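Local coordinates for putative potassium transport protein (Staphylococcus aureus 08BA02176, PDB 4XTT) that binds cyclic di-AMP through its RCK C domain and probably regulates potassium uptake as the KtrA subunit of a Ktr-type transporter, at residues Q29-D33 / L34-A38. Numbering follows the deposited sequence.
Sequences QSIID and LDIRA. With 2BA ((2R,3R,3aS,5R,7aR,9R,10R,10aS,12R,14aR)-2,9-bis(6-amino-9H-purin-9-yl)octahydro-2H,7H-difuro[3,2-d:3',2'-j][1,3,7,9,2,8 ]tetraoxadiphosphacyclododecine-3,5,10,12-tetrol 5,12-dioxide), chain C.
Ile31 and Ile36 meet where the loop running through Leu34 and Asp35 enters helix 36-40, CB of Ile31 lying 4.0 Å from CD1 of Ile36. Followed outward, Ile31 shows how one side chain can serve fold and ligand alike: CB meets Ile36, CG1 reaches the imidazole part of one adenine of cyclic di-AMP, and CD1 comes nearest to C51 and N71 of that base. With chi1 at 80°, CG1 is tucked between the two backbone arms of CA, and a straight chi2 carries CD1 on to the purine. Ile36 touches the same base, its CB 3.8 Å from N31. The turn behind this pair is an ST motif, in which Ser30 OG accepts from Asp33 N at 3.0 Å, while Ser30 N returns a bond to Asp33 OD2 from above the carboxylate plane. Leu34 N closes the turn on Ser30 O (3.1 Å). Beyond it, Asp35 OD1 accepts from the ribose hydroxyl O2'1 (2.9 Å), which in turn accepts a hydrogen bond from Ala38 N. Arg37 bends at chi3 (46°), bringing NE to phosphate oxygen O1P at 3.2 Å and laying one guanidinium face against the second adenine. Asp35, Arg37 and Ala38 of the second subunit also hydrogen-bond this ligand.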
ATOM      1  N   GLN A  29      14.209  -8.624  10.625  1.00 56.80           N
ATOM      2  CA  GLN A  29      12.949  -8.184  11.206  1.00 41.15           C
ATOM      3  C   GLN A  29      11.839  -8.241  10.163  1.00 36.50           C
ATOM      4  O   GLN A  29      12.102  -8.176   8.964  1.00 40.56           O
ATOM      5  CB  GLN A  29      13.072  -6.770  11.762  1.00 43.69           C
ATOM      6  CG  GLN A  29      14.081  -6.620  12.884  1.00 62.53           C
ATOM      7  CD  GLN A  29      14.056  -5.235  13.495  1.00 70.34           C
ATOM      8  OE1 GLN A  29      13.231  -4.944  14.365  1.00 72.57           O
ATOM      9  NE2 GLN A  29      14.948  -4.364  13.032  1.00 54.27           N
ATOM     10  N   SER A  30      10.601  -8.357  10.628  1.00 37.14           N
ATOM     11  CA  SER A  30       9.439  -8.363   9.742  1.00 46.87           C
ATOM     12  C   SER A  30       8.754  -7.012   9.779  1.00 36.48           C
ATOM     13  O   SER A  30       9.023  -6.208  10.673  1.00 38.50           O
ATOM     14  CB  SER A  30       8.449  -9.443  10.161  1.00 41.32           C
ATOM     15  OG  SER A  30       7.935  -9.155  11.446  1.00 24.34           O
ATOM     16  N   ILE A  31       7.861  -6.746   8.830  1.00 33.35           N
ATOM     17  CA  ILE A  31       7.205  -5.443   8.842  1.00 32.24           C
ATOM     18  C   ILE A  31       6.102  -5.422   9.901  1.00 39.43           C
ATOM     19  O   ILE A  31       5.588  -4.356  10.245  1.00 38.51           O
ATOM     20  CB  ILE A  31       6.625  -5.050   7.455  1.00 22.09           C
ATOM     21  CG1 ILE A  31       5.291  -5.737   7.192  1.00 41.45           C
ATOM     22  CG2 ILE A  31       7.595  -5.361   6.332  1.00 30.41           C
ATOM     23  CD1 ILE A  31       4.798  -5.560   5.753  1.00 60.83           C
ATOM     24  N   ILE A  32       5.796  -6.582  10.480  1.00 36.04           N
ATOM     25  CA  ILE A  32       4.847  -6.628  11.592  1.00 33.79           C
ATOM     26  C   ILE A  32       5.589  -6.486  12.913  1.00 28.24           C
ATOM     27  O   ILE A  32       5.016  -6.044  13.903  1.00 33.28           O
ATOM     28  CB  ILE A  32       3.997  -7.929  11.583  1.00 38.72           C
ATOM     29  CG1 ILE A  32       2.723  -7.742  12.416  1.00 47.86           C
ATOM     30  CG2 ILE A  32       4.790  -9.128  12.083  1.00 32.55           C
ATOM     31  CD1 ILE A  32       1.870  -8.996  12.508  1.00 37.99           C
ATOM     32  N   ASP A  33       6.878  -6.818  12.913  1.00 37.98           N
ATOM     33  CA  ASP A  33       7.735  -6.538  14.059  1.00 35.08           C
ATOM     34  C   ASP A  33       7.883  -5.030  14.194  1.00 30.81           C
ATOM     35  O   ASP A  33       7.762  -4.476  15.282  1.00 53.09           O
ATOM     36  CB  ASP A  33       9.116  -7.187  13.908  1.00 41.27           C
ATOM     37  CG  ASP A  33       9.098  -8.687  14.149  1.00 63.68           C
ATOM     38  OD1 ASP A  33       8.167  -9.178  14.829  1.00 64.08           O
ATOM     39  OD2 ASP A  33      10.023  -9.374  13.655  1.00 47.32           O
ATOM     40  N   LEU A  34       8.138  -4.371  13.068  1.00 36.89           N
ATOM     41  CA  LEU A  34       8.274  -2.920  13.028  1.00 29.09           C
ATOM     42  C   LEU A  34       6.908  -2.229  13.123  1.00 31.78           C
ATOM     43  O   LEU A  34       6.824  -1.054  13.487  1.00 30.76           O
ATOM     44  CB  LEU A  34       9.002  -2.501  11.749  1.00 30.66           C
ATOM     45  CG  LEU A  34      10.469  -2.941  11.658  1.00 34.68           C
ATOM     46  CD1 LEU A  34      11.101  -2.496  10.350  1.00 36.85           C
ATOM     47  CD2 LEU A  34      11.270  -2.425  12.848  1.00 36.29           C
ATOM     48  N   ASP A  35       5.856  -2.982  12.801  1.00 31.73           N
ATOM     49  CA  ASP A  35       4.462  -2.525  12.840  1.00 28.51           C
ATOM     50  C   ASP A  35       4.307  -1.186  12.107  1.00 33.45           C
ATOM     51  O   ASP A  35       3.771  -0.212  12.645  1.00 32.06           O
ATOM     52  CB  ASP A  35       3.983  -2.423  14.287  1.00 30.98           C
ATOM     53  CG  ASP A  35       2.482  -2.610  14.420  1.00 50.85           C
ATOM     54  OD1 ASP A  35       1.869  -3.225  13.517  1.00 39.48           O
ATOM     55  OD2 ASP A  35       1.915  -2.167  15.441  1.00 63.16           O
ATOM     56  N   ILE A  36       4.744  -1.168  10.854  1.00 25.60           N
ATOM     57  CA  ILE A  36       5.008   0.076  10.153  1.00 32.17           C
ATOM     58  C   ILE A  36       3.773   0.955   9.966  1.00 30.26           C
ATOM     59  O   ILE A  36       3.813   2.137  10.319  1.00 27.67           O
ATOM     60  CB  ILE A  36       5.683  -0.216   8.794  1.00 30.29           C
ATOM     61  CG1 ILE A  36       7.092  -0.760   9.049  1.00 26.62           C
ATOM     62  CG2 ILE A  36       5.755   1.032   7.919  1.00 20.88           C
ATOM     63  CD1 ILE A  36       7.808  -1.261   7.811  1.00 37.64           C
ATOM     64  N   ARG A  37       2.680   0.411   9.443  1.00 27.18           N
ATOM     65  CA  ARG A  37       1.513   1.257   9.210  1.00 30.09           C
ATOM     66  C   ARG A  37       0.874   1.732  10.510  1.00 37.03           C
ATOM     67  O   ARG A  37       0.438   2.882  10.611  1.00 26.83           O
ATOM     68  CB  ARG A  37       0.473   0.538   8.363  1.00 28.01           C
ATOM     69  CG  ARG A  37      -0.655   1.452   7.886  1.00 19.34           C
ATOM     70  CD  ARG A  37      -1.326   0.851   6.670  1.00 41.58           C
ATOM     71  NE  ARG A  37      -1.599  -0.564   6.884  1.00 23.15           N
ATOM     72  CZ  ARG A  37      -1.287  -1.523   6.022  1.00 28.12           C
ATOM     73  NH1 ARG A  37      -0.710  -1.226   4.861  1.00 26.44           N
ATOM     74  NH2 ARG A  37      -1.572  -2.783   6.317  1.00 36.69           N
ATOM     75  N   ALA A  38       0.850   0.866  11.516  1.00 34.77           N
ATOM     76  CA  ALA A  38       0.238   1.234  12.784  1.00 25.96           C
ATOM     77  C   ALA A  38       1.059   2.281  13.529  1.00 21.65           C
ATOM     78  O   ALA A  38       0.513   3.039  14.327  1.00 23.55           O
ATOM     79  CB  ALA A  38       0.040  -0.002  13.654  1.00 17.42           C
TER
HETATM   80  P   2BA C 301      -2.487  -2.275  10.801  1.00 28.13           P
HETATM   81  O1P 2BA C 301      -2.093  -1.118   9.967  1.00 29.80           O
HETATM   82  O2P 2BA C 301      -3.171  -1.733  12.017  1.00 29.19           O
HETATM   83  O5' 2BA C 301      -3.547  -3.162   9.986  1.00 24.10           O
HETATM   84  C5' 2BA C 301      -4.081  -4.351  10.596  1.00 19.19           C
HETATM   85  C4' 2BA C 301      -4.836  -5.122   9.588  1.00 23.80           C
HETATM   86  O4' 2BA C 301      -5.795  -4.266   8.822  1.00 25.45           O
HETATM   87  C3' 2BA C 301      -3.910  -5.666   8.598  1.00 22.95           C
HETATM   88  O3' 2BA C 301      -3.470  -6.988   9.015  1.00 28.92           O
HETATM   89  C2' 2BA C 301      -4.671  -5.780   7.372  1.00 32.26           C
HETATM   90  O2' 2BA C 301      -5.380  -7.050   7.322  1.00 28.45           O
HETATM   91  C1' 2BA C 301      -5.633  -4.657   7.403  1.00 19.51           C
HETATM   92  N9  2BA C 301      -5.117  -3.567   6.703  1.00 33.94           N
HETATM   93  C8  2BA C 301      -4.743  -2.623   7.344  1.00 32.24           C
HETATM   94  N7  2BA C 301      -4.276  -1.660   6.498  1.00 24.09           N
HETATM   95  C5  2BA C 301      -4.495  -2.354   5.182  1.00 20.60           C
HETATM   96  C6  2BA C 301      -4.316  -2.124   3.826  1.00 22.10           C
HETATM   97  N6  2BA C 301      -3.762  -0.905   3.430  1.00 18.30           N
HETATM   98  N1  2BA C 301      -4.650  -3.021   2.884  1.00 23.42           N
HETATM   99  C2  2BA C 301      -5.174  -4.171   3.225  1.00 18.80           C
HETATM  100  N3  2BA C 301      -5.378  -4.485   4.490  1.00 22.07           N
HETATM  101  C4  2BA C 301      -5.070  -3.635   5.494  1.00 33.07           C
HETATM  102  P1  2BA C 301      -1.931  -7.354   8.713  1.00 32.74           P
HETATM  103 O1P1 2BA C 301      -1.791  -7.336   7.231  1.00 26.60           O
HETATM  104 O2P1 2BA C 301      -1.687  -8.746   9.189  1.00 27.35           O
HETATM  105 O5'1 2BA C 301      -0.799  -6.378   9.288  1.00 26.93           O
HETATM  106 C5'1 2BA C 301      -0.714  -6.095  10.675  1.00 17.93           C
HETATM  107 C4'1 2BA C 301       0.206  -4.949  10.845  1.00 21.92           C
HETATM  108 O4'1 2BA C 301       1.463  -5.180  10.084  1.00 22.64           O
HETATM  109 C3'1 2BA C 301      -0.384  -3.731  10.268  1.00 24.73           C
HETATM  110 O3'1 2BA C 301      -1.132  -2.987  11.263  1.00 30.49           O
HETATM  111 C2'1 2BA C 301       0.738  -2.932   9.803  1.00 31.35           C
HETATM  112 O2'1 2BA C 301       1.228  -2.130  10.906  1.00 32.48           O
HETATM  113 C1'1 2BA C 301       1.771  -3.898   9.389  1.00 21.33           C
HETATM  114  N91 2BA C 301       1.747  -4.086   7.994  1.00 31.32           N
HETATM  115  C81 2BA C 301       1.375  -5.160   7.543  1.00 21.66           C
HETATM  116  N71 2BA C 301       1.407  -5.179   6.173  1.00 20.72           N
HETATM  117  C51 2BA C 301       1.916  -3.771   5.971  1.00 28.42           C
HETATM  118  C61 2BA C 301       2.251  -2.936   4.899  1.00 26.57           C
HETATM  119  N61 2BA C 301       2.122  -3.414   3.562  1.00 35.30           N
HETATM  120  N11 2BA C 301       2.684  -1.710   5.069  1.00 26.91           N
HETATM  121  C21 2BA C 301       2.833  -1.200   6.284  1.00 22.07           C
HETATM  122  N31 2BA C 301       2.549  -1.897   7.391  1.00 26.08           N
HETATM  123  C41 2BA C 301       2.094  -3.173   7.296  1.00 30.31           C